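Probable ABC transporter extracellular-binding protein YckB (Bacillus subtilis, PDB 2IEE) probably serves as the extracellular solute-binding lipoprotein of a binding-protein-dependent ABC transport system, capturing a small solute outside the membrane. Local coordinates at residues A[59-64]-A[221-226]; A[89-94]-A[210-215]. All coordinates share one frame; numbering follows the deposited sequence.

Interaction 1 (A[59-64]-A[221-226]); sequences KRLGLK and QKKMNE
Leu61, just past the end of helix 49-60, reaches across to one turn of helix 218-234 and touches the backbone of Lys223 and the side chain of Met224, a selenomethionine. From its CB, which points toward that helix, CG is set beside the backbone N and anti to the carbonyl carbon (chi1 -61°), and both methyls are carried outward to the helix surface. CD1 does most of the touching: it lies 3.7 Å from Lys223 O and 4.3 Å from Lys223 CB. CD2 meets the same carbonyl, at 3.8 Å from Lys223 O. The tightest approach is Leu61 CD1 to Met224 CE, 3.4 Å, shorter than an ordinary methyl-methyl contact. Met224 starts out pointing away from Leu61, but its chain bends at chi2 (-64°) and again about the CG-SE bond, bringing CE back to the leucine; the two side chains run at a slant to one another. Besides its carbonyl oxygen, Lys223 offers the aliphatic part of its side chain, whose end leads away. Gly62, directly after Leu61 and at positive phi, is the C-prime residue of a Schellman motif that ends helix 49-60, with Gly62 N bonded to Lys59 O at 2.8 Å. The join is small, 161 Å² with both sides summed, and combines methyl packing with contact to a backbone carbonyl. Beside it, Arg60 forms salt bridges to Glu56 and to Glu230, the latter linking the same two helices. Trp14 of helix 14-20 touches both Leu61 and Lys223, while Met224 reaches inward to Ile23 of strand 22-27 and Leu211 of strand 197-214.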
ATOM      1  N   LYS A  59      -4.202  17.699 -11.103  1.00 22.82           N
ATOM      2  CA  LYS A  59      -4.120  18.288 -12.431  1.00 22.41           C
ATOM      3  C   LYS A  59      -5.524  18.446 -13.007  1.00 21.06           C
ATOM      4  O   LYS A  59      -5.839  19.468 -13.608  1.00 20.61           O
ATOM      5  CB  LYS A  59      -3.266  17.415 -13.359  1.00 22.69           C
ATOM      6  CG  LYS A  59      -2.987  18.063 -14.710  1.00 25.88           C
ATOM      7  CD  LYS A  59      -2.245  17.133 -15.657  1.00 28.20           C
ATOM      8  CE  LYS A  59      -1.952  17.836 -16.978  1.00 30.50           C
ATOM      9  NZ  LYS A  59      -1.219  16.962 -17.939  1.00 33.12           N
ATOM     10  N   ARG A  60      -6.368  17.435 -12.810  1.00 21.47           N
ATOM     11  CA  ARG A  60      -7.739  17.484 -13.303  1.00 22.60           C
ATOM     12  C   ARG A  60      -8.440  18.706 -12.716  1.00 23.41           C
ATOM     13  O   ARG A  60      -9.368  19.246 -13.318  1.00 24.66           O
ATOM     14  CB  ARG A  60      -8.521  16.223 -12.895  1.00 23.40           C
ATOM     15  CG  ARG A  60      -8.019  14.916 -13.500  1.00 25.99           C
ATOM     16  CD  ARG A  60      -8.121  14.906 -15.021  1.00 25.45           C
ATOM     17  NE  ARG A  60      -7.476  13.731 -15.611  1.00 25.50           N
ATOM     18  CZ  ARG A  60      -8.067  12.553 -15.791  1.00 24.22           C
ATOM     19  NH1 ARG A  60      -9.331  12.377 -15.433  1.00 22.76           N
ATOM     20  NH2 ARG A  60      -7.387  11.548 -16.331  1.00 21.89           N
ATOM     21  N   LEU A  61      -7.984  19.130 -11.538  1.00 22.17           N
ATOM     22  CA  LEU A  61      -8.558  20.271 -10.839  1.00 21.86           C
ATOM     23  C   LEU A  61      -7.760  21.560 -11.049  1.00 23.04           C
ATOM     24  O   LEU A  61      -7.855  22.488 -10.250  1.00 24.26           O
ATOM     25  CB  LEU A  61      -8.649  19.957  -9.343  1.00 20.37           C
ATOM     26  CG  LEU A  61      -9.535  18.754  -8.992  1.00 22.70           C
ATOM     27  CD1 LEU A  61      -9.320  18.340  -7.548  1.00 20.88           C
ATOM     28  CD2 LEU A  61     -10.988  19.107  -9.243  1.00 20.00           C
ATOM     29  N   GLY A  62      -6.974  21.605 -12.123  1.00 23.60           N
ATOM     30  CA  GLY A  62      -6.175  22.780 -12.422  1.00 21.91           C
ATOM     31  C   GLY A  62      -5.182  23.136 -11.332  1.00 22.75           C
ATOM     32  O   GLY A  62      -4.836  24.304 -11.160  1.00 22.07           O
ATOM     33  N   LEU A  63      -4.708  22.136 -10.598  1.00 22.02           N
ATOM     34  CA  LEU A  63      -3.764  22.392  -9.517  1.00 23.20           C
ATOM     35  C   LEU A  63      -2.421  21.699  -9.685  1.00 24.12           C
ATOM     36  O   LEU A  63      -2.304  20.669 -10.346  1.00 24.43           O
ATOM     37  CB  LEU A  63      -4.354  21.947  -8.177  1.00 23.94           C
ATOM     38  CG  LEU A  63      -5.734  22.441  -7.745  1.00 26.30           C
ATOM     39  CD1 LEU A  63      -6.137  21.701  -6.474  1.00 24.30           C
ATOM     40  CD2 LEU A  63      -5.717  23.947  -7.523  1.00 26.48           C
ATOM     41  N   LYS A  64      -1.412  22.285  -9.054  1.00 24.74           N
ATOM     42  CA  LYS A  64      -0.060  21.751  -9.051  1.00 26.00           C
ATOM     43  C   LYS A  64       0.042  21.097  -7.682  1.00 25.79           C
ATOM     44  O   LYS A  64      -0.681  21.479  -6.755  1.00 24.46           O
ATOM     45  CB  LYS A  64       0.947  22.897  -9.172  1.00 30.84           C
ATOM     46  CG  LYS A  64       2.408  22.509  -9.028  1.00 35.86           C
ATOM     47  CD  LYS A  64       3.293  23.745  -9.199  1.00 40.12           C
ATOM     48  CE  LYS A  64       4.774  23.421  -9.042  1.00 42.98           C
ATOM     49  NZ  LYS A  64       5.629  24.626  -9.277  1.00 43.52           N
ATOM     50  N   GLN A 221     -12.645  17.595  -0.206  1.00 16.65           N
ATOM     51  CA  GLN A 221     -13.011  16.181  -0.291  1.00 18.26           C
ATOM     52  C   GLN A 221     -13.897  15.892  -1.504  1.00 19.49           C
ATOM     53  O   GLN A 221     -13.654  14.937  -2.247  1.00 18.05           O
ATOM     54  CB  GLN A 221     -13.750  15.748   0.975  1.00 17.17           C
ATOM     55  CG  GLN A 221     -13.935  14.256   1.091  1.00 19.14           C
ATOM     56  CD  GLN A 221     -14.839  13.876   2.240  1.00 22.69           C
ATOM     57  OE1 GLN A 221     -14.879  12.719   2.660  1.00 19.96           O
ATOM     58  NE2 GLN A 221     -15.583  14.852   2.751  1.00 20.76           N
ATOM     59  N   LYS A 222     -14.926  16.717  -1.701  1.00 18.55           N
ATOM     60  CA  LYS A 222     -15.845  16.527  -2.821  1.00 19.07           C
ATOM     61  C   LYS A 222     -15.157  16.744  -4.171  1.00 18.51           C
ATOM     62  O   LYS A 222     -15.398  16.015  -5.130  1.00 16.71           O
ATOM     63  CB  LYS A 222     -17.043  17.470  -2.684  1.00 22.62           C
ATOM     64  CG  LYS A 222     -18.185  17.158  -3.647  1.00 29.49           C
ATOM     65  CD  LYS A 222     -19.358  18.118  -3.483  1.00 34.06           C
ATOM     66  CE  LYS A 222     -20.533  17.698  -4.364  1.00 36.55           C
ATOM     67  NZ  LYS A 222     -20.134  17.555  -5.797  1.00 38.52           N
ATOM     68  N   LYS A 223     -14.291  17.749  -4.242  1.00 19.67           N
ATOM     69  CA  LYS A 223     -13.575  18.044  -5.478  1.00 19.34           C
ATOM     70  C   LYS A 223     -12.613  16.916  -5.847  1.00 18.77           C
ATOM     71  O   LYS A 223     -12.538  16.507  -7.009  1.00 17.45           O
ATOM     72  CB  LYS A 223     -12.824  19.371  -5.337  1.00 20.06           C
ATOM     73  CG  LYS A 223     -13.731  20.591  -5.448  1.00 24.72           C
ATOM     74  CD  LYS A 223     -14.216  20.741  -6.882  1.00 29.02           C
ATOM     75  CE  LYS A 223     -15.118  21.939  -7.056  1.00 33.38           C
ATOM     76  NZ  LYS A 223     -15.477  22.135  -8.492  1.00 35.43           N
HETATM   77  N   MSE A 224     -11.876  16.417  -4.859  1.00 20.94           N
HETATM   78  CA  MSE A 224     -10.938  15.321  -5.089  1.00 21.90           C
HETATM   79  C   MSE A 224     -11.685  14.096  -5.605  1.00 20.54           C
HETATM   80  O   MSE A 224     -11.257  13.462  -6.571  1.00 17.76           O
HETATM   81  CB  MSE A 224     -10.205  14.955  -3.796  1.00 28.41           C
HETATM   82  CG  MSE A 224      -8.913  15.713  -3.555  1.00 37.86           C
HETATM   83 SE   MSE A 224      -7.563  15.311  -4.899  1.00 51.90          SE
HETATM   84  CE  MSE A 224      -7.089  17.114  -5.357  1.00 42.06           C
ATOM     85  N   ASN A 225     -12.803  13.766  -4.960  1.00 19.28           N
ATOM     86  CA  ASN A 225     -13.597  12.610  -5.369  1.00 20.19           C
ATOM     87  C   ASN A 225     -14.127  12.788  -6.789  1.00 20.38           C
ATOM     88  O   ASN A 225     -14.241  11.822  -7.545  1.00 19.41           O
ATOM     89  CB  ASN A 225     -14.764  12.385  -4.404  1.00 19.16           C
ATOM     90  CG  ASN A 225     -14.314  11.820  -3.062  1.00 20.43           C
ATOM     91  OD1 ASN A 225     -13.125  11.572  -2.844  1.00 16.06           O
ATOM     92  ND2 ASN A 225     -15.266  11.610  -2.161  1.00 18.07           N
ATOM     93  N   GLU A 226     -14.447  14.028  -7.141  1.00 19.95           N
ATOM     94  CA  GLU A 226     -14.951  14.333  -8.473  1.00 21.27           C
ATOM     95  C   GLU A 226     -13.896  13.980  -9.520  1.00 20.78           C
ATOM     96  O   GLU A 226     -14.200  13.351 -10.534  1.00 22.07           O
ATOM     97  CB  GLU A 226     -15.336  15.818  -8.564  1.00 21.08           C
ATOM     98  CG  GLU A 226     -16.765  16.114  -8.102  1.00 25.57           C
ATOM     99  CD  GLU A 226     -17.093  17.604  -8.028  1.00 29.20           C
ATOM    100  OE1 GLU A 226     -16.779  18.343  -8.987  1.00 29.80           O
ATOM    101  OE2 GLU A 226     -17.678  18.032  -7.010  1.00 30.97           O
TER

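Interaction 2 (A[89-94]-A[210-215]); sequences NDIDVT and ALVMKK
In the type II periplasmic-binding-protein fold of this family, the loop between strand 86-87 and helix 95-98 packs here against the end of the long strand 197-214, through Ile91 and Val93 on one side and Ala210 and Val212 on the other. Ile91 and Val212 cross at about a right angle. Ile91 CD1 lies 3.6 Å from Val212 CG2, and the same valine methyl also meets Ile91 CB at 3.9 Å, so a single branch of Val212 fits against both root and tip of the isoleucine. Val212 CG2 stands beside its own backbone N (chi1 -169° for CG1), the position that presents it to Ile91. Further along, Val93 CG2 touches Ala210 CB at 3.9 Å. Val93 is also hydrogen-bonded through its backbone to Lys208, which holds the loop alongside strand 197-214 just ahead of Ala210. Phe103 of strand 101-103 packs on Val93, Ala210 and Val212, and Val212 also pairs through its backbone with Ala87. Asp90 OD1 forms a salt bridge with Lys108. A water ties the two backbones together: it accepts from Asn89 N at 2.9 Å and Ile91 N at 3.0 Å, and donates to Ala210 O at 2.9 Å.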
ATOM      1  N   ASN A  89      -0.278   8.293   1.854  1.00 16.89           N
ATOM      2  CA  ASN A  89       0.789   7.383   2.217  1.00 18.05           C
ATOM      3  C   ASN A  89       0.276   5.993   2.547  1.00 17.34           C
ATOM      4  O   ASN A  89       0.529   5.483   3.635  1.00 18.54           O
ATOM      5  CB  ASN A  89       1.549   7.952   3.421  1.00 19.96           C
ATOM      6  CG  ASN A  89       2.920   7.317   3.604  1.00 23.37           C
ATOM      7  OD1 ASN A  89       3.345   7.049   4.728  1.00 22.74           O
ATOM      8  ND2 ASN A  89       3.625   7.091   2.496  1.00 20.41           N
ATOM      9  N   ASP A  90      -0.462   5.390   1.620  1.00 17.16           N
ATOM     10  CA  ASP A  90      -0.973   4.041   1.816  1.00 18.41           C
ATOM     11  C   ASP A  90      -1.716   3.909   3.153  1.00 18.59           C
ATOM     12  O   ASP A  90      -1.617   2.889   3.835  1.00 16.73           O
ATOM     13  CB  ASP A  90       0.210   3.064   1.766  1.00 19.92           C
ATOM     14  CG  ASP A  90      -0.197   1.669   1.343  1.00 22.56           C
ATOM     15  OD1 ASP A  90      -0.887   1.535   0.305  1.00 23.86           O
ATOM     16  OD2 ASP A  90       0.187   0.708   2.040  1.00 21.34           O
ATOM     17  N   ILE A  91      -2.471   4.941   3.516  1.00 17.19           N
ATOM     18  CA  ILE A  91      -3.204   4.938   4.773  1.00 17.38           C
ATOM     19  C   ILE A  91      -4.560   4.248   4.642  1.00 16.51           C
ATOM     20  O   ILE A  91      -5.393   4.641   3.826  1.00 14.76           O
ATOM     21  CB  ILE A  91      -3.397   6.376   5.274  1.00 19.32           C
ATOM     22  CG1 ILE A  91      -2.033   7.067   5.352  1.00 20.16           C
ATOM     23  CG2 ILE A  91      -4.064   6.368   6.637  1.00 17.74           C
ATOM     24  CD1 ILE A  91      -2.098   8.539   5.665  1.00 23.17           C
ATOM     25  N   ASP A  92      -4.774   3.219   5.457  1.00 14.85           N
ATOM     26  CA  ASP A  92      -6.021   2.471   5.403  1.00 15.50           C
ATOM     27  C   ASP A  92      -7.212   3.286   5.875  1.00 14.91           C
ATOM     28  O   ASP A  92      -7.096   4.161   6.739  1.00 12.24           O
ATOM     29  CB  ASP A  92      -5.944   1.195   6.253  1.00 16.70           C
ATOM     30  CG  ASP A  92      -4.808   0.271   5.841  1.00 18.36           C
ATOM     31  OD1 ASP A  92      -4.539   0.144   4.627  1.00 20.60           O
ATOM     32  OD2 ASP A  92      -4.190  -0.345   6.738  1.00 19.61           O
ATOM     33  N   VAL A  93      -8.361   3.002   5.280  1.00 14.98           N
ATOM     34  CA  VAL A  93      -9.588   3.661   5.675  1.00 15.50           C
ATOM     35  C   VAL A  93     -10.083   2.803   6.832  1.00 16.81           C
ATOM     36  O   VAL A  93     -10.224   1.593   6.680  1.00 14.51           O
ATOM     37  CB  VAL A  93     -10.649   3.620   4.554  1.00 14.56           C
ATOM     38  CG1 VAL A  93     -11.926   4.294   5.031  1.00 14.46           C
ATOM     39  CG2 VAL A  93     -10.116   4.297   3.306  1.00 15.71           C
ATOM     40  N   THR A  94     -10.303   3.415   7.990  1.00 18.96           N
ATOM     41  CA  THR A  94     -10.810   2.688   9.150  1.00 20.11           C
ATOM     42  C   THR A  94     -11.888   3.550   9.784  1.00 20.86           C
ATOM     43  O   THR A  94     -11.869   4.772   9.642  1.00 20.25           O
ATOM     44  CB  THR A  94      -9.719   2.424  10.203  1.00 22.06           C
ATOM     45  OG1 THR A  94      -9.345   3.661  10.822  1.00 24.31           O
ATOM     46  CG2 THR A  94      -8.494   1.775   9.560  1.00 23.26           C
ATOM     47  N   ALA A 210      -6.890   5.551   0.794  1.00 14.13           N
ATOM     48  CA  ALA A 210      -7.451   6.745   0.182  1.00 15.78           C
ATOM     49  C   ALA A 210      -6.706   7.972   0.665  1.00 15.37           C
ATOM     50  O   ALA A 210      -5.869   7.882   1.565  1.00 17.72           O
ATOM     51  CB  ALA A 210      -8.940   6.866   0.546  1.00 17.14           C
ATOM     52  N   LEU A 211      -7.022   9.120   0.073  1.00 15.94           N
ATOM     53  CA  LEU A 211      -6.391  10.374   0.454  1.00 14.75           C
ATOM     54  C   LEU A 211      -6.975  10.871   1.777  1.00 14.09           C
ATOM     55  O   LEU A 211      -8.194  10.878   1.967  1.00 15.45           O
ATOM     56  CB  LEU A 211      -6.612  11.426  -0.629  1.00 11.74           C
ATOM     57  CG  LEU A 211      -5.853  12.735  -0.406  1.00 11.84           C
ATOM     58  CD1 LEU A 211      -4.351  12.505  -0.613  1.00 10.36           C
ATOM     59  CD2 LEU A 211      -6.385  13.800  -1.365  1.00 11.98           C
ATOM     60  N   VAL A 212      -6.101  11.295   2.679  1.00 15.88           N
ATOM     61  CA  VAL A 212      -6.526  11.773   3.991  1.00 18.34           C
ATOM     62  C   VAL A 212      -6.470  13.294   4.109  1.00 19.04           C
ATOM     63  O   VAL A 212      -5.452  13.916   3.798  1.00 17.64           O
ATOM     64  CB  VAL A 212      -5.639  11.181   5.111  1.00 17.86           C
ATOM     65  CG1 VAL A 212      -6.260  11.460   6.463  1.00 19.19           C
ATOM     66  CG2 VAL A 212      -5.451   9.681   4.899  1.00 21.72           C
HETATM   67  N   MSE A 213      -7.568  13.895   4.543  1.00 21.03           N
HETATM   68  CA  MSE A 213      -7.595  15.337   4.725  1.00 23.74           C
HETATM   69  C   MSE A 213      -8.424  15.744   5.937  1.00 24.04           C
HETATM   70  O   MSE A 213      -9.163  14.932   6.504  1.00 23.04           O
HETATM   71  CB  MSE A 213      -8.069  16.041   3.439  1.00 25.04           C
HETATM   72  CG  MSE A 213      -9.322  15.488   2.789  1.00 29.90           C
HETATM   73 SE   MSE A 213      -9.364  15.666   0.825  1.00 33.10          SE
HETATM   74  CE  MSE A 213      -9.886  13.843   0.445  1.00 29.80           C
ATOM     75  N   LYS A 214      -8.260  16.993   6.359  1.00 25.14           N
ATOM     76  CA  LYS A 214      -8.977  17.523   7.516  1.00 26.68           C
ATOM     77  C   LYS A 214     -10.465  17.271   7.307  1.00 24.26           C
ATOM     78  O   LYS A 214     -11.010  17.599   6.259  1.00 22.93           O
ATOM     79  CB  LYS A 214      -8.691  19.024   7.639  1.00 30.97           C
ATOM     80  CG  LYS A 214      -8.949  19.631   9.007  1.00 34.22           C
ATOM     81  CD  LYS A 214      -8.538  21.100   9.002  1.00 37.28           C
ATOM     82  CE  LYS A 214      -8.806  21.778  10.332  1.00 40.34           C
ATOM     83  NZ  LYS A 214      -8.538  23.249  10.249  1.00 42.39           N
ATOM     84  N   LYS A 215     -11.118  16.687   8.306  1.00 25.22           N
ATOM     85  CA  LYS A 215     -12.539  16.360   8.207  1.00 25.35           C
ATOM     86  C   LYS A 215     -13.451  17.555   7.905  1.00 25.49           C
ATOM     87  O   LYS A 215     -14.543  17.384   7.361  1.00 24.36           O
ATOM     88  CB  LYS A 215     -12.996  15.646   9.483  1.00 27.52           C
ATOM     89  CG  LYS A 215     -14.355  14.976   9.366  1.00 29.94           C
ATOM     90  CD  LYS A 215     -14.566  13.952  10.470  1.00 32.01           C
ATOM     91  CE  LYS A 215     -15.989  13.415  10.462  1.00 33.32           C
ATOM     92  NZ  LYS A 215     -16.381  12.885   9.129  1.00 35.65           N
TER
HETATM   93  O   HOH W   1      -2.991   7.295   1.782  1.00 10.94           O

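How the interactions relate
From the N terminus, the chain passes through helix 49-60 to the first half of interaction 1 and, after strands 64-69 and 86-87, reaches the first half of interaction 2 in the loop at 89-94. It returns much later along strand 197-214, where residues 210-215 close interaction 2, and then enters helix 218-234, where residues 221-226 close interaction 1. Interaction 2 is therefore nested inside the larger loop. Their centres are 16 Å apart, yet they touch: Gln221 CA packs on Met213 SE at 3.8 Å. The returning strand and helix are thus tied, respectively, to the loop after strand 86-87 and to the end of helix 49-60.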